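Local coordinates for protein separin (Saccharomyces cerevisiae, PDB 5U1T) that cleaves the cohesin subunit MCD1/SCC1 at the onset of anaphase as a caspase-like cysteine protease, allowing chromosome segregation, and is held inactive by securin for most of the cell cycle, at residues I1355-L1360 and D1379-R1384. Numbering follows the deposited sequence.
Sequences IFHTFL and DLSITR
Thr1358 to Leu1360 pair in parallel with Ile1382 to Arg1384, the short strand axes 4.9 Å apart at closest and inclined by 22°. Thr1358 N donates to Ser1381 O and Leu1360 N to Thr1383 O, while Thr1383 N returns a weak bond to Thr1358 O, the staggered pattern of a parallel pair, in which Thr1358 bonds to the residues on either side of Ile1382. On the face carrying Phe1359 and Thr1383, the His1357 ring reaches across to the second strand, where CG, anti to the backbone N (chi1 -176°), carries it. ND1 meets Ser1381 OG in a hydrogen bond, short at 2.5 Å; on the other side of CE1, NE2 donates a nearly straight bond of 2.9 Å to Thr1383 OG1, which lies close to the ring plane. The imidazole thus spans two hydroxyls at its edge, a pair of bonds that would hold its rotation. Its CD2 lies 3.5 Å above the plane of the Phe1359 ring, over the centre, and the Phe1359 and Thr1383 side chains lie side by side, pointing the same way. An alanine in place of His1357 would probably leave both hydroxyls without this shared partner and open a gap over the Phe1359 ring. On the opposite face, with Thr1358, Leu1360, Ile1382 and Arg1384, the touching side-chain atoms are mostly aliphatic: Leu1360 CD1 touches Ile1382 CG2 at 3.8 Å, and Ile1382 CG1 lies 3.9 Å from Thr1358 CB. Arg1384 extends from this face to a salt bridge with Glu1372. Within the mixed sheet, strand 1353-1362 runs between strand 1382-1385 and the parallel strand 1132-1139, whose Ile1132 touches both His1357 and Phe1359. Helix 1564-1571 packs through Ser1565 against His1357, Ser1381 and Thr1383, and Thr1383 OG1 also bonds Gly1589 O, linking this pair to strand 1585-1589 of the six-stranded sheet.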
loop_
_atom_site.group_PDB
_atom_site.type_symbol
_atom_site.label_atom_id
_atom_site.label_comp_id
_atom_site.label_asym_id
_atom_site.label_seq_id
_atom_site.Cartn_x
_atom_site.Cartn_y
_atom_site.Cartn_z
ATOM N N ILE A 1355 -36.027 50.245 15.168
ATOM C CA ILE A 1355 -35.457 49.636 13.982
ATOM C C ILE A 1355 -36.531 48.771 13.350
ATOM O O ILE A 1355 -37.556 48.479 13.971
ATOM C CB ILE A 1355 -34.167 48.819 14.285
ATOM C CG1 ILE A 1355 -34.366 47.826 15.442
ATOM C CG2 ILE A 1355 -32.999 49.754 14.588
ATOM C CD1 ILE A 1355 -34.800 46.430 15.013
ATOM N N PHE A 1356 -36.279 48.375 12.109
ATOM C CA PHE A 1356 -37.270 47.748 11.253
ATOM C C PHE A 1356 -37.311 46.225 11.397
ATOM O O PHE A 1356 -38.366 45.602 11.271
ATOM C CB PHE A 1356 -36.969 48.135 9.807
ATOM C CG PHE A 1356 -37.899 47.523 8.798
ATOM C CD1 PHE A 1356 -37.621 46.271 8.244
ATOM C CD2 PHE A 1356 -39.038 48.223 8.370
ATOM C CE1 PHE A 1356 -38.469 45.707 7.315
ATOM C CE2 PHE A 1356 -39.902 47.676 7.419
ATOM C CZ PHE A 1356 -39.619 46.412 6.898
ATOM N N HIS A 1357 -36.150 45.631 11.646
ATOM C CA HIS A 1357 -36.014 44.179 11.667
ATOM C C HIS A 1357 -34.739 43.786 12.389
ATOM O O HIS A 1357 -33.788 44.552 12.445
ATOM C CB HIS A 1357 -36.022 43.616 10.235
ATOM C CG HIS A 1357 -35.976 42.119 10.166
ATOM N ND1 HIS A 1357 -37.030 41.322 10.558
ATOM C CD2 HIS A 1357 -34.999 41.274 9.758
ATOM C CE1 HIS A 1357 -36.703 40.051 10.398
ATOM N NE2 HIS A 1357 -35.476 39.995 9.914
ATOM N N THR A 1358 -34.733 42.587 12.942
ATOM C CA THR A 1358 -33.563 42.076 13.630
ATOM C C THR A 1358 -33.054 40.805 13.006
ATOM O O THR A 1358 -33.754 39.792 12.981
ATOM C CB THR A 1358 -33.869 41.800 15.092
ATOM O OG1 THR A 1358 -34.237 43.031 15.723
ATOM C CG2 THR A 1358 -32.661 41.202 15.785
ATOM N N PHE A 1359 -31.828 40.858 12.504
ATOM C CA PHE A 1359 -31.148 39.659 12.036
ATOM C C PHE A 1359 -30.318 39.064 13.169
ATOM O O PHE A 1359 -29.447 39.731 13.730
ATOM C CB PHE A 1359 -30.277 39.967 10.817
ATOM C CG PHE A 1359 -31.066 40.252 9.568
ATOM C CD1 PHE A 1359 -31.741 39.229 8.911
ATOM C CD2 PHE A 1359 -31.131 41.532 9.047
ATOM C CE1 PHE A 1359 -32.459 39.479 7.773
ATOM C CE2 PHE A 1359 -31.859 41.793 7.903
ATOM C CZ PHE A 1359 -32.527 40.770 7.269
ATOM N N LEU A 1360 -30.631 37.825 13.531
ATOM C CA LEU A 1360 -29.799 37.061 14.459
ATOM C C LEU A 1360 -28.824 36.161 13.714
ATOM O O LEU A 1360 -29.213 35.141 13.135
ATOM C CB LEU A 1360 -30.650 36.200 15.386
ATOM C CG LEU A 1360 -31.554 36.869 16.402
ATOM C CD1 LEU A 1360 -32.281 35.796 17.182
ATOM C CD2 LEU A 1360 -30.718 37.740 17.302
ATOM N N ASP A 1379 -41.622 39.251 20.799
ATOM C CA ASP A 1379 -42.488 40.179 20.081
ATOM C C ASP A 1379 -41.766 40.896 18.936
ATOM O O ASP A 1379 -42.321 41.798 18.324
ATOM C CB ASP A 1379 -43.086 41.202 21.056
ATOM C CG ASP A 1379 -44.015 40.558 22.088
ATOM O OD1 ASP A 1379 -44.798 39.653 21.711
ATOM O OD2 ASP A 1379 -43.967 40.950 23.274
ATOM N N LEU A 1380 -40.541 40.483 18.634
ATOM C CA LEU A 1380 -39.733 41.173 17.625
ATOM C C LEU A 1380 -39.816 40.518 16.244
ATOM O O LEU A 1380 -39.959 39.309 16.129
ATOM C CB LEU A 1380 -38.256 41.241 18.066
ATOM C CG LEU A 1380 -37.802 42.017 19.317
ATOM C CD1 LEU A 1380 -36.371 42.500 19.149
ATOM C CD2 LEU A 1380 -38.705 43.176 19.639
ATOM N N SER A 1381 -39.717 41.316 15.190
ATOM C CA SER A 1381 -39.569 40.750 13.860
ATOM C C SER A 1381 -38.163 40.222 13.670
ATOM O O SER A 1381 -37.217 41.002 13.576
ATOM C CB SER A 1381 -39.860 41.783 12.784
ATOM O OG SER A 1381 -39.376 41.330 11.527
ATOM N N ILE A 1382 -38.023 38.903 13.590
ATOM C CA ILE A 1382 -36.697 38.298 13.535
ATOM C C ILE A 1382 -36.576 37.183 12.496
ATOM O O ILE A 1382 -37.444 36.312 12.400
ATOM C CB ILE A 1382 -36.309 37.708 14.915
ATOM C CG1 ILE A 1382 -36.259 38.799 15.983
ATOM C CG2 ILE A 1382 -34.988 36.956 14.848
ATOM C CD1 ILE A 1382 -36.027 38.264 17.368
ATOM N N THR A 1383 -35.499 37.216 11.718
ATOM C CA THR A 1383 -35.035 36.027 11.010
ATOM C C THR A 1383 -33.623 35.694 11.479
ATOM O O THR A 1383 -32.876 36.574 11.888
ATOM C CB THR A 1383 -35.042 36.203 9.478
ATOM O OG1 THR A 1383 -34.391 37.430 9.121
ATOM C CG2 THR A 1383 -36.452 36.222 8.954
ATOM N N ARG A 1384 -33.277 34.411 11.415
ATOM C CA ARG A 1384 -31.917 33.945 11.652
ATOM C C ARG A 1384 -31.072 33.928 10.390
ATOM O O ARG A 1384 -31.576 33.785 9.281
ATOM C CB ARG A 1384 -31.931 32.550 12.245
ATOM C CG ARG A 1384 -32.629 32.453 13.550
ATOM C CD ARG A 1384 -32.204 31.205 14.220
ATOM N NE ARG A 1384 -32.948 30.958 15.438
ATOM C CZ ARG A 1384 -32.718 29.925 16.228
ATOM N NH1 ARG A 1384 -31.755 29.067 15.925
ATOM N NH2 ARG A 1384 -33.440 29.748 17.319
#